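PDB 2IC6: nucleocapsid protein from Sin Nombre virus, which packages the viral RNA genome and, through this N-terminal coiled-coil domain, probably takes part in the association of nucleocapsid subunits. Local coordinates for residues K8-N13 and R66-L71; R25-D30 and Q48-A53. The protein carries 1 engineered substitution. All coordinates share one frame; numbering follows the deposited sequence.

Interaction 1: K8-N13 and R66-L71; sequences KEVQDN and RELADL
Val10 faces Leu68 where two helical segments, 8-13 and 66-71, run almost antiparallel, their directions 156° apart and their short axes 10.1 Å apart at closest approach. The closest pair of alpha carbons, Val10 CA and Leu68 CA, is 6.6 Å apart, and both residues point toward the opposite helix. Val10 divides its two methyls between two leucines. The Val10 and Leu68 side chains slide past each other in opposite directions, and Val10 CG1, anti to the backbone N (chi1 177°), comes within 3.9 Å of Leu68 CB. Val10 CG2, beside the backbone N, meets Leu71 tip to tip, 3.7 Å from Leu71 CD1. A beta-branched residue suits this place because its two short arms fork directly from CB and can serve both neighbours at once. Leu68 and Leu71 lie on one flank of their helix, three residues apart, as between core positions of a coiled coil; the helix directions make this one antiparallel, the fold of this domain. They also pack on helix 6-37 beyond this segment: Leu68 on Leu7 and Ile14, Leu71 on Thr6 and Leu7. Gln11 borders the seam. In one of its two conformers, bent at chi2 (55°), its side chain crosses that of Leu68 at a slant and Gln11 OE1 lies 3.6 Å from Leu68 CD2, so this contact may not be constant; the long polar chain can remain at the surface. On a side of helix 6-37 turned from the partner, Lys8 NZ forms a salt bridge with Asp12 OD1 at 2.7 Å, the oxygen accepting through its syn lone pair; the i to i+4 spacing joins successive turns of the helix.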
# COMPACT_ATOMS: atom_id res chain seq x y z
N LYS A 8 -13.66 -5.89 -14.35
CA LYS A 8 -13.59 -6.79 -13.22
C LYS A 8 -12.12 -7.11 -12.88
O LYS A 8 -11.78 -7.22 -11.69
CB LYS A 8 -14.37 -8.08 -13.51
CG LYS A 8 -14.29 -9.17 -12.48
CD LYS A 8 -14.69 -8.78 -11.09
CE LYS A 8 -14.86 -10.01 -10.17
NZ LYS A 8 -14.92 -9.58 -8.74
N GLU A 9 -11.26 -7.26 -13.90
CA GLU A 9 -9.86 -7.55 -13.63
C GLU A 9 -9.23 -6.44 -12.82
O GLU A 9 -8.47 -6.71 -11.87
CB GLU A 9 -9.12 -7.77 -14.95
CG GLU A 9 -9.37 -9.09 -15.49
CD GLU A 9 -8.64 -9.37 -16.80
OE1 GLU A 9 -9.01 -10.43 -17.38
OE2 GLU A 9 -7.76 -8.59 -17.27
N VAL A 10 -9.50 -5.21 -13.20
CA VAL A 10 -8.97 -4.04 -12.49
C VAL A 10 -9.51 -4.02 -11.09
O VAL A 10 -8.77 -3.79 -10.13
CB VAL A 10 -9.19 -2.72 -13.27
CG1 VAL A 10 -8.68 -1.51 -12.47
CG2 VAL A 10 -8.47 -2.80 -14.67
N GLN A 11 -10.84 -4.19 -10.93
CA GLN A 11 -11.40 -4.28 -9.57
C GLN A 11 -10.76 -5.33 -8.71
O GLN A 11 -10.47 -5.07 -7.54
CB GLN A 11 -12.90 -4.55 -9.64
CG GLN A 11 -13.68 -4.35 -8.27
CD GLN A 11 -13.51 -2.94 -7.57
OE1 GLN A 11 -14.18 -1.93 -7.85
NE2 GLN A 11 -12.62 -2.91 -6.63
N ASP A 12 -10.52 -6.54 -9.21
CA ASP A 12 -9.88 -7.58 -8.42
C ASP A 12 -8.48 -7.19 -8.06
O ASP A 12 -8.02 -7.51 -6.97
CB ASP A 12 -9.93 -8.91 -9.15
CG ASP A 12 -11.32 -9.53 -9.16
OD1 ASP A 12 -12.25 -9.10 -8.44
OD2 ASP A 12 -11.52 -10.48 -9.94
N ASN A 13 -7.78 -6.51 -8.96
CA ASN A 13 -6.44 -6.05 -8.65
C ASN A 13 -6.45 -4.97 -7.57
O ASN A 13 -5.59 -4.95 -6.70
CB ASN A 13 -5.77 -5.59 -9.93
CG ASN A 13 -4.27 -5.59 -9.89
OD1 ASN A 13 -3.65 -4.99 -10.79
ND2 ASN A 13 -3.69 -6.23 -8.93
N ARG A 66 -7.77 5.48 -10.57
CA ARG A 66 -8.00 6.49 -11.62
C ARG A 66 -8.31 5.82 -12.93
O ARG A 66 -9.15 6.31 -13.72
CB ARG A 66 -6.83 7.45 -11.69
CG ARG A 66 -6.82 8.51 -10.56
CD ARG A 66 -5.61 9.44 -10.61
NE ARG A 66 -5.63 10.51 -9.60
CZ ARG A 66 -6.20 11.72 -9.75
NH1 ARG A 66 -6.83 12.11 -10.88
NH2 ARG A 66 -6.13 12.56 -8.72
N GLU A 67 -7.62 4.73 -13.25
CA GLU A 67 -7.90 4.01 -14.51
C GLU A 67 -9.27 3.36 -14.48
O GLU A 67 -9.99 3.40 -15.48
CB GLU A 67 -6.82 3.02 -14.81
CG GLU A 67 -5.56 3.81 -15.17
CD GLU A 67 -4.37 2.94 -15.61
OE1 GLU A 67 -4.56 1.77 -16.01
OE2 GLU A 67 -3.27 3.54 -15.72
N LEU A 68 -9.68 2.73 -13.37
CA LEU A 68 -11.03 2.18 -13.30
C LEU A 68 -12.10 3.25 -13.48
O LEU A 68 -13.10 3.00 -14.16
CB LEU A 68 -11.20 1.42 -11.97
CG LEU A 68 -12.54 0.69 -11.85
CD1 LEU A 68 -12.88 -0.25 -12.97
CD2 LEU A 68 -12.62 -0.03 -10.49
N ALA A 69 -11.90 4.44 -12.91
CA ALA A 69 -12.82 5.53 -13.09
C ALA A 69 -13.00 5.81 -14.59
O ALA A 69 -14.14 5.99 -15.08
CB ALA A 69 -12.42 6.71 -12.34
N ASP A 70 -11.92 5.89 -15.33
CA ASP A 70 -11.98 6.15 -16.75
C ASP A 70 -12.52 4.94 -17.54
O ASP A 70 -13.30 5.11 -18.51
CB ASP A 70 -10.66 6.60 -17.34
CG ASP A 70 -10.60 8.08 -17.45
OD1 ASP A 70 -9.78 8.63 -16.78
OD2 ASP A 70 -11.43 8.72 -18.17
N LEU A 71 -12.24 3.72 -17.15
CA LEU A 71 -12.85 2.55 -17.78
C LEU A 71 -14.39 2.61 -17.66
O LEU A 71 -15.12 2.35 -18.63
CB LEU A 71 -12.34 1.24 -17.16
CG LEU A 71 -10.91 0.84 -17.53
CD1 LEU A 71 -10.41 -0.28 -16.59
CD2 LEU A 71 -10.81 0.41 -18.99

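Interaction 2: R25-D30 and Q48-A53; sequences RQKLKD and QSRRAA
Lys27 and Arg50 lie across each other where helical segments 25-30 and 48-53 meet, 153° apart in direction and 8.9 Å between axes. Arg50 CG is anti to its carbonyl carbon, and a bend at chi2 (-54°) turns the chain so that it passes across Lys27. Lys27 CB lies 3.7 Å from Arg50 NE. In one of two Lys27 conformers, Lys27 CD covers one guanidinium face toward the rim, and Lys27 NZ comes within 3.7 Å of Arg50 NH2, a probably unfavourable pairing that need not persist. Long aliphatic stems suit both residues to this edge, since they pack while their charged ends reach the surface. A water bridges the helices, accepting from Arg50 NE at 3.0 Å and donating to Lys27 O. Leu28 CG stands opposite the backbone N (chi1 174°), and Leu28 CD1 reaches within 3.6 Å of Arg51 CG, crossing that extended chain at about a right angle. A branched apolar chain suits this buried site, where Leu28 also touches Leu47 and Val54; Arg25 forms a salt bridge with Glu58. An apolar core flanked by the stems of long charged residues is usual in coiled coils; here the helices form an antiparallel two-helix hairpin.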
# COMPACT_ATOMS: atom_id res chain seq x y z
N ARG A 25 0.50 -2.09 6.12
CA ARG A 25 0.32 -1.02 7.10
C ARG A 25 0.42 -1.55 8.51
O ARG A 25 0.93 -0.83 9.39
CB ARG A 25 -0.97 -0.24 6.87
CG ARG A 25 -0.85 0.86 5.88
CD ARG A 25 -2.09 1.77 5.75
NE ARG A 25 -1.77 3.10 5.10
CZ ARG A 25 -1.08 4.08 5.68
NH1 ARG A 25 -0.72 5.11 4.99
NH2 ARG A 25 -0.75 4.05 6.99
N GLN A 26 -0.01 -2.76 8.78
CA GLN A 26 0.17 -3.31 10.14
C GLN A 26 1.65 -3.48 10.43
O GLN A 26 2.13 -3.17 11.51
CB GLN A 26 -0.61 -4.62 10.31
CG GLN A 26 -0.43 -5.14 11.71
CD GLN A 26 -0.92 -4.21 12.77
OE1 GLN A 26 -2.03 -3.72 12.68
NE2 GLN A 26 -0.10 -3.92 13.76
N LYS A 27 2.40 -3.99 9.46
CA LYS A 27 3.84 -4.13 9.61
C LYS A 27 4.51 -2.76 9.83
O LYS A 27 5.44 -2.64 10.61
CB LYS A 27 4.42 -4.87 8.38
CG LYS A 27 3.98 -6.31 8.25
CD LYS A 27 4.35 -6.88 6.91
CE LYS A 27 4.01 -8.30 6.76
NZ LYS A 27 5.24 -9.03 7.16
N LEU A 28 4.01 -1.74 9.15
CA LEU A 28 4.49 -0.39 9.39
C LEU A 28 4.20 0.07 10.81
O LEU A 28 5.08 0.63 11.46
CB LEU A 28 3.86 0.57 8.35
CG LEU A 28 4.15 2.04 8.57
CD1 LEU A 28 5.64 2.31 8.56
CD2 LEU A 28 3.40 2.86 7.55
N LYS A 29 2.98 -0.16 11.30
CA LYS A 29 2.64 0.25 12.67
C LYS A 29 3.58 -0.41 13.66
O LYS A 29 4.04 0.26 14.60
CB LYS A 29 1.18 -0.11 12.98
CG LYS A 29 0.20 0.72 12.20
CD LYS A 29 -1.30 0.31 12.47
CE LYS A 29 -2.26 0.93 11.51
NZ LYS A 29 -3.59 0.58 12.03
N ASP A 30 3.89 -1.69 13.47
CA ASP A 30 4.81 -2.38 14.35
C ASP A 30 6.18 -1.69 14.31
O ASP A 30 6.84 -1.50 15.35
CB ASP A 30 5.04 -3.85 13.83
CG ASP A 30 3.84 -4.83 13.77
OD1 ASP A 30 3.93 -5.92 13.05
OD2 ASP A 30 2.89 -4.62 14.44
N GLN A 48 12.09 2.57 7.61
CA GLN A 48 12.28 3.13 6.28
C GLN A 48 11.72 2.18 5.23
O GLN A 48 11.02 2.61 4.31
CB GLN A 48 13.73 3.39 6.08
CG GLN A 48 14.18 3.96 4.75
CD GLN A 48 15.73 4.15 4.66
OE1 GLN A 48 16.52 3.60 5.48
NE2 GLN A 48 16.15 4.83 3.60
N SER A 49 12.04 0.89 5.35
CA SER A 49 11.56 -0.08 4.40
C SER A 49 10.05 -0.26 4.43
O SER A 49 9.40 -0.34 3.39
CB SER A 49 12.24 -1.41 4.63
OG SER A 49 13.64 -1.37 4.35
N ARG A 50 9.46 -0.37 5.62
CA ARG A 50 8.02 -0.55 5.72
C ARG A 50 7.30 0.69 5.17
O ARG A 50 6.24 0.54 4.56
CB ARG A 50 7.60 -0.84 7.15
CG ARG A 50 8.10 -2.15 7.72
CD ARG A 50 7.74 -3.34 6.87
NE ARG A 50 8.04 -4.59 7.57
CZ ARG A 50 8.00 -5.78 7.00
NH1 ARG A 50 7.77 -5.90 5.71
NH2 ARG A 50 8.25 -6.87 7.69
N ARG A 51 7.82 1.88 5.42
CA ARG A 51 7.23 3.11 4.88
C ARG A 51 7.18 3.04 3.38
O ARG A 51 6.19 3.38 2.74
CB ARG A 51 7.98 4.34 5.39
CG ARG A 51 7.67 4.68 6.79
CD ARG A 51 8.54 5.82 7.29
NE ARG A 51 8.07 6.26 8.61
CZ ARG A 51 8.65 7.23 9.31
NH1 ARG A 51 9.76 7.76 8.87
NH2 ARG A 51 8.07 7.67 10.44
N ALA A 52 8.29 2.66 2.75
CA ALA A 52 8.37 2.63 1.29
C ALA A 52 7.40 1.63 0.73
O ALA A 52 6.81 1.83 -0.34
CB ALA A 52 9.83 2.36 0.80
N ALA A 53 7.23 0.48 1.40
CA ALA A 53 6.32 -0.53 0.92
C ALA A 53 4.88 -0.01 0.94
O ALA A 53 4.12 -0.26 -0.04
CB ALA A 53 6.46 -1.82 1.76
O HOH W 1 7.59 -4.51 10.53

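From the N terminus, helix 6-37 passes first through segment 8-13 and then through 25-30, turns over at the short connection before helix 41-74, and returns through 48-53 and finally 66-71. Interaction 2 therefore closes the inner loop, with 17 residues between its segments, and interaction 1 closes the outer one, with 52; interaction 2 is nested inside interaction 1 and the two do not cross. Their centres are 26 Å apart, on opposite sides of the chain's centre, and they do not touch. Both tie the same two helices together, so the hairpin is joined near the turn by interaction 2 and near its open end, by the chain termini, by interaction 1.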